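Local structure of Cro protein (Xylella fastidiosa, 3BD1) at residues R47-N50 against G51-C55; S26-S29 against N30-A33; A3-I6 against A7-K10. The protein probably acts as a phage repressor-type transcription factor, binding operator DNA of a prophage through a helix-turn-helix motif. One frame throughout, in Å; residues are numbered along the deposited sequence.

How the contacts relate
Contact 3 (3-10) comes first along the chain, then contact 2 (26-33), then contact 1 (47-55), each a local piece of one small all-helical domain. Contact 3, on helix 3-11, lies between the other two, its centre about 9 Å from that of contact 1 and about 12 Å from that of contact 2, and touches both. Contacts 1 and 2 sit on opposite sides of the chain's centre, about 18 Å apart between centres, and do not meet. Ile6 and Ala7 pack on the turn and loop that follow helix 42-48, whereas Ile4, Asp5 and Ile8 meet helix 25-34, so the first helix joins helix 25-34, probably part of the helix-turn-helix, to the loop before helix 55-58.

Contact 1 (R47-N50 against G51-C55); sequences RVTN and GAVIC
With chi1 at 69°, Thr49 places OG1 between its own backbone N and carbonyl carbon and leaves CG2 anti to that carbonyl carbon; Val53, with CG1 anti to its carbonyl carbon (chi1 -63°), has CG2 between N and the carbonyl carbon, where it meets Thr49. The two side chains cross at about a right angle, with Val53 CG2 3.7 Å from Thr49 OG1 and 4.2 Å from Thr49 CG2. OG1 also receives a weak but nearly straight hydrogen bond from Val53 N (3.4 Å, 170° at the hydrogen). The stronger polar partner of the hydroxyl is the carbonyl O of Ile45, one turn back in the helix, so this buried group links the helix end to the chain that leaves it. Between these residues the backbone makes a type I' turn, closed by Ala52 N to Thr49 O at 3.0 Å. Ala52 CB packs against the same oxygen at 3.3 Å and lies 4.1 Å from Thr49 CB. Asn50 and Gly51 both have positive phi at the corners of the turn; Asn50 is the C-prime residue of a Schellman motif, in which its N bonds to Arg47 O (3.0 Å) and Gly51 N to Glu46 O. The turn thus ends helix 42-48 and redirects the chain toward helix 55-58, for which Ile54 is the N-cap residue. Thr49 rests on Ala7 and Leu11 of helix 3-11, Val53 touches both Ile6 of that helix and Ile45 of helix 42-48, and Val48 packs on helix 14-21.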
loop_
_atom_site.group_PDB
_atom_site.type_symbol
_atom_site.label_atom_id
_atom_site.label_comp_id
_atom_site.label_asym_id
_atom_site.label_seq_id
_atom_site.Cartn_x
_atom_site.Cartn_y
_atom_site.Cartn_z
ATOM N N ARG A 47 0.755 2.076 -17.353
ATOM C CA ARG A 47 0.515 3.486 -17.647
ATOM C C ARG A 47 0.267 4.342 -16.399
ATOM O O ARG A 47 0.853 5.422 -16.250
ATOM C CB ARG A 47 -0.658 3.609 -18.613
ATOM C CG ARG A 47 -0.341 3.132 -20.017
ATOM C CD ARG A 47 -1.549 3.224 -20.935
ATOM N NE ARG A 47 -1.178 2.868 -22.303
ATOM C CZ ARG A 47 -2.057 2.599 -23.264
ATOM N NH1 ARG A 47 -3.357 2.626 -23.016
ATOM N NH2 ARG A 47 -1.618 2.283 -24.476
ATOM N N VAL A 48 -0.636 3.899 -15.526
ATOM C CA VAL A 48 -0.978 4.715 -14.364
ATOM C C VAL A 48 0.153 4.836 -13.362
ATOM O O VAL A 48 0.196 5.803 -12.594
ATOM C CB VAL A 48 -2.271 4.266 -13.673
ATOM C CG1 VAL A 48 -3.460 4.310 -14.654
ATOM C CG2 VAL A 48 -2.178 2.906 -12.952
ATOM N N THR A 49 1.026 3.823 -13.348
ATOM C CA THR A 49 2.212 3.887 -12.489
ATOM C C THR A 49 3.394 4.602 -13.128
ATOM O O THR A 49 4.503 4.634 -12.580
ATOM C CB THR A 49 2.664 2.468 -12.081
ATOM O OG1 THR A 49 3.175 1.766 -13.219
ATOM C CG2 THR A 49 1.608 1.684 -11.280
ATOM N N ASN A 50 3.157 5.178 -14.316
ATOM C CA ASN A 50 4.225 5.868 -15.046
ATOM C C ASN A 50 5.437 4.975 -15.294
ATOM O O ASN A 50 6.582 5.438 -15.305
ATOM C CB ASN A 50 4.677 7.125 -14.346
ATOM C CG ASN A 50 5.422 8.119 -15.244
ATOM O OD1 ASN A 50 6.376 8.812 -14.804
ATOM N ND2 ASN A 50 4.984 8.181 -16.479
ATOM N N GLY A 51 5.155 3.688 -15.485
ATOM C CA GLY A 51 6.210 2.731 -15.767
ATOM C C GLY A 51 7.004 2.247 -14.557
ATOM O O GLY A 51 8.040 1.562 -14.726
ATOM N N ALA A 52 6.537 2.544 -13.345
ATOM C CA ALA A 52 7.204 2.064 -12.126
ATOM C C ALA A 52 7.127 0.542 -12.095
ATOM O O ALA A 52 8.030 -0.083 -11.558
ATOM C CB ALA A 52 6.553 2.602 -10.882
ATOM N N VAL A 53 6.078 -0.008 -12.693
ATOM C CA VAL A 53 6.034 -1.433 -13.021
ATOM C C VAL A 53 5.683 -1.529 -14.476
ATOM O O VAL A 53 5.006 -0.663 -15.048
ATOM C CB VAL A 53 5.041 -2.202 -12.179
ATOM C CG1 VAL A 53 5.445 -2.143 -10.699
ATOM C CG2 VAL A 53 3.647 -1.776 -12.379
ATOM N N ILE A 54 6.173 -2.595 -15.094
ATOM C CA ILE A 54 5.904 -2.877 -16.492
ATOM C C ILE A 54 5.187 -4.197 -16.644
ATOM O O ILE A 54 5.163 -5.028 -15.750
ATOM C CB ILE A 54 7.163 -2.803 -17.370
ATOM C CG1 ILE A 54 8.170 -3.883 -16.982
ATOM C CG2 ILE A 54 7.765 -1.400 -17.276
ATOM C CD1 ILE A 54 9.283 -3.998 -18.004
ATOM N N CYS A 55 4.591 -4.391 -17.819
ATOM C CA CYS A 55 3.754 -5.549 -18.087
ATOM C C CYS A 55 4.482 -6.865 -17.769
ATOM O O CYS A 55 3.898 -7.751 -17.167
ATOM C CB CYS A 55 3.310 -5.561 -19.566
ATOM S SG CYS A 55 2.087 -4.284 -19.912
#

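Contact 2 (S26-S29 against N30-A33); sequences SAIS and NWRA
The backbone is regular alpha helix, with i to i+4 hydrogen bonds of 2.9 Å, Asn30 N to Ser26 O and Trp31 N to Ala27 O, continued by Arg32 N to Ile28 O and then by Ala33 N to Ser29 O. On its inner side the indole of Trp31, with CG beside the backbone N (chi1 -58°), folds back along the preceding turn. One ring face lies over Ala27 O, which stands 3.0 Å above the plane toward the rim; Trp31 NE1 is not hydrogen-bonded to that oxygen. Ile28 CD1 comes over the same face as Ala27 O, just beyond the rim at Trp31 CZ3 and 3.5 Å from it, and the two side chains cross obliquely. Ala27 CB adds a looser contact, 4.3 Å from Trp31 CE2. Ile28 and Trp31 both reach Leu21 of helix 14-21, and Val37 and Pro38 also touch the indole. Arg32 leaves this apolar side, its chain extended from CG to NE toward Asp5. Ser29 and Asn30 lie on the exposed side. Helix 25-34 follows helix 14-21 after a short turn, the topology of a helix-turn-helix in which it would be the second, recognition helix; an apolar inner side and a polar outer side are consistent with that role.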
loop_
_atom_site.group_PDB
_atom_site.type_symbol
_atom_site.label_atom_id
_atom_site.label_comp_id
_atom_site.label_asym_id
_atom_site.label_seq_id
_atom_site.Cartn_x
_atom_site.Cartn_y
_atom_site.Cartn_z
ATOM N N SER A 26 -11.684 -3.952 -3.745
ATOM C CA SER A 26 -11.731 -5.389 -3.544
ATOM C C SER A 26 -11.084 -6.140 -4.695
ATOM O O SER A 26 -10.509 -7.201 -4.481
ATOM C CB SER A 26 -13.163 -5.890 -3.299
ATOM O OG SER A 26 -14.014 -5.586 -4.391
ATOM N N ALA A 27 -11.169 -5.602 -5.912
ATOM C CA ALA A 27 -10.511 -6.236 -7.055
ATOM C C ALA A 27 -8.992 -6.237 -6.878
ATOM O O ALA A 27 -8.336 -7.269 -7.058
ATOM C CB ALA A 27 -10.922 -5.606 -8.361
ATOM N N ILE A 28 -8.438 -5.081 -6.516
ATOM C CA ILE A 28 -6.997 -5.003 -6.259
ATOM C C ILE A 28 -6.586 -5.999 -5.163
ATOM O O ILE A 28 -5.595 -6.709 -5.301
ATOM C CB ILE A 28 -6.527 -3.580 -5.808
ATOM C CG1 ILE A 28 -6.963 -2.449 -6.748
ATOM C CG2 ILE A 28 -5.022 -3.569 -5.516
ATOM C CD1 ILE A 28 -6.396 -2.445 -8.109
ATOM N N SER A 29 -7.353 -6.062 -4.076
ATOM C CA SER A 29 -7.050 -6.960 -2.967
ATOM C C SER A 29 -7.055 -8.409 -3.431
ATOM O O SER A 29 -6.188 -9.190 -3.038
ATOM C CB SER A 29 -8.048 -6.766 -1.832
ATOM O OG SER A 29 -7.854 -5.461 -1.323
ATOM N N ASN A 30 -8.033 -8.752 -4.270
ATOM C CA ASN A 30 -8.081 -10.083 -4.866
ATOM C C ASN A 30 -6.878 -10.414 -5.747
ATOM O O ASN A 30 -6.365 -11.537 -5.657
ATOM C CB ASN A 30 -9.358 -10.310 -5.673
ATOM C CG ASN A 30 -9.463 -11.729 -6.206
ATOM O OD1 ASN A 30 -9.852 -11.939 -7.357
ATOM N ND2 ASN A 30 -9.118 -12.710 -5.376
ATOM N N TRP A 31 -6.468 -9.447 -6.575
ATOM C CA TRP A 31 -5.319 -9.676 -7.456
ATOM C C TRP A 31 -4.094 -9.953 -6.593
ATOM O O TRP A 31 -3.276 -10.841 -6.854
ATOM C CB TRP A 31 -5.035 -8.473 -8.366
ATOM C CG TRP A 31 -6.172 -8.071 -9.239
ATOM C CD1 TRP A 31 -7.310 -8.768 -9.519
ATOM C CD2 TRP A 31 -6.283 -6.826 -9.926
ATOM N NE1 TRP A 31 -8.115 -8.032 -10.355
ATOM C CE2 TRP A 31 -7.505 -6.831 -10.623
ATOM C CE3 TRP A 31 -5.442 -5.718 -10.038
ATOM C CZ2 TRP A 31 -7.917 -5.764 -11.410
ATOM C CZ3 TRP A 31 -5.864 -4.660 -10.812
ATOM C CH2 TRP A 31 -7.080 -4.687 -11.494
ATOM N N ARG A 32 -3.981 -9.162 -5.534
ATOM C CA ARG A 32 -2.827 -9.295 -4.658
ATOM C C ARG A 32 -2.853 -10.652 -3.961
ATOM O O ARG A 32 -1.815 -11.317 -3.908
ATOM C CB ARG A 32 -2.747 -8.150 -3.649
ATOM C CG ARG A 32 -1.391 -8.155 -2.951
ATOM C CD ARG A 32 -1.349 -7.230 -1.768
ATOM N NE ARG A 32 -0.008 -7.263 -1.190
ATOM C CZ ARG A 32 0.530 -8.209 -0.426
ATOM N NH1 ARG A 32 -0.116 -9.313 -0.068
ATOM N NH2 ARG A 32 1.773 -8.021 -0.011
ATOM N N ALA A 33 -4.021 -11.058 -3.464
ATOM C CA ALA A 33 -4.164 -12.323 -2.745
ATOM C C ALA A 33 -3.748 -13.506 -3.610
ATOM O O ALA A 33 -3.076 -14.437 -3.138
ATOM C CB ALA A 33 -5.596 -12.530 -2.255
#

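Contact 3 (A3-I6 against A7-K10); sequences AIDI and AINK
Ile4 and Ile8, one helical turn apart, form the tight part: Ile4 CG2 meets Ile8 CD1 at 3.8 Å as the side chains slant across each other. Ile8 CG1, set beside its backbone N by chi1 of -68°, lies 3.3 Å from Ile4 O, the carbonyl that accepts the hydrogen bond of Ile8 N at 2.9 Å. Ala7 CB lies 3.5 Å from Ile4 O, as helix geometry dictates, and touches Leu17. This side is closed by other helices: Ile4 packs on Trp31, and Ile8 on Ile28 and Val14. Asp5, at its margin, runs alongside Ile8 but touches it lightly, OD1 to CD1 at 4.1 Å. The less tightly packed side, facing other subunits, bears Asn9 and Lys10. Asn9 CG lies 3.4 Å from Asp5 O, but ND2 bonds instead to Gly12 O of the third subunit and to a glycerol, and Asn9 O accepts Arg32 NH1 of that subunit. Lys10, bent at chi2 and chi4, leads away from Ile6 to pack on Asp5 of the third subunit and Leu11 of the second. An apolar stripe thus fixes helix 3-11 in the core, while Asp5, salt-bridged to Arg32 of its own chain, would offset the arginine's charge.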
loop_
_atom_site.group_PDB
_atom_site.type_symbol
_atom_site.label_atom_id
_atom_site.label_comp_id
_atom_site.label_asym_id
_atom_site.label_seq_id
_atom_site.Cartn_x
_atom_site.Cartn_y
_atom_site.Cartn_z
ATOM N N ALA A 3 5.194 -6.984 -7.694
ATOM C CA ALA A 3 4.887 -5.910 -8.629
ATOM C C ALA A 3 3.598 -5.189 -8.243
ATOM O O ALA A 3 3.458 -3.973 -8.442
ATOM C CB ALA A 3 4.773 -6.493 -10.045
ATOM N N ILE A 4 2.635 -5.935 -7.721
ATOM C CA ILE A 4 1.372 -5.309 -7.340
ATOM C C ILE A 4 1.571 -4.312 -6.204
ATOM O O ILE A 4 0.979 -3.227 -6.200
ATOM C CB ILE A 4 0.279 -6.333 -6.958
ATOM C CG1 ILE A 4 -0.098 -7.200 -8.164
ATOM C CG2 ILE A 4 -0.949 -5.615 -6.380
ATOM C CD1 ILE A 4 -0.955 -8.452 -7.916
ATOM N N ASP A 5 2.407 -4.677 -5.244
ATOM C CA ASP A 5 2.730 -3.775 -4.154
ATOM C C ASP A 5 3.503 -2.551 -4.620
ATOM O O ASP A 5 3.258 -1.448 -4.135
ATOM C CB ASP A 5 3.510 -4.502 -3.073
ATOM C CG ASP A 5 2.651 -5.469 -2.302
ATOM O OD1 ASP A 5 1.418 -5.316 -2.222
ATOM O OD2 ASP A 5 3.203 -6.431 -1.745
ATOM N N ILE A 6 4.422 -2.723 -5.569
ATOM C CA ILE A 6 5.118 -1.562 -6.125
ATOM C C ILE A 6 4.095 -0.635 -6.768
ATOM O O ILE A 6 4.192 0.588 -6.601
ATOM C CB ILE A 6 6.193 -1.971 -7.146
ATOM C CG1 ILE A 6 7.269 -2.840 -6.473
ATOM C CG2 ILE A 6 6.821 -0.764 -7.832
ATOM C CD1 ILE A 6 8.292 -3.466 -7.414
ATOM N N ALA A 7 3.139 -1.197 -7.507
ATOM C CA ALA A 7 2.088 -0.378 -8.127
ATOM C C ALA A 7 1.229 0.358 -7.105
ATOM O O ALA A 7 0.901 1.549 -7.239
ATOM C CB ALA A 7 1.211 -1.239 -9.027
ATOM N N ILE A 8 0.828 -0.343 -6.043
ATOM C CA ILE A 8 0.033 0.277 -4.983
ATOM C C ILE A 8 0.803 1.421 -4.345
ATOM O O ILE A 8 0.253 2.500 -4.120
ATOM C CB ILE A 8 -0.390 -0.771 -3.900
ATOM C CG1 ILE A 8 -1.385 -1.778 -4.483
ATOM C CG2 ILE A 8 -0.903 -0.123 -2.633
ATOM C CD1 ILE A 8 -1.622 -3.048 -3.643
ATOM N N ASN A 9 2.078 1.202 -4.066
ATOM C CA ASN A 9 2.899 2.224 -3.441
ATOM C C ASN A 9 3.146 3.411 -4.364
ATOM O O ASN A 9 3.229 4.532 -3.877
ATOM C CB ASN A 9 4.206 1.642 -2.933
ATOM C CG ASN A 9 4.022 0.825 -1.666
ATOM O OD1 ASN A 9 3.052 1.047 -0.931
ATOM N ND2 ASN A 9 4.927 -0.109 -1.396
ATOM N N LYS A 10 3.208 3.152 -5.667
ATOM C CA LYS A 10 3.439 4.255 -6.617
ATOM C C LYS A 10 2.273 5.220 -6.592
ATOM O O LYS A 10 2.481 6.441 -6.588
ATOM C CB LYS A 10 3.689 3.710 -8.015
ATOM C CG LYS A 10 3.923 4.778 -9.033
ATOM C CD LYS A 10 5.195 5.539 -8.678
ATOM C CE LYS A 10 5.739 6.293 -9.867
ATOM N NZ LYS A 10 4.818 7.400 -10.168
#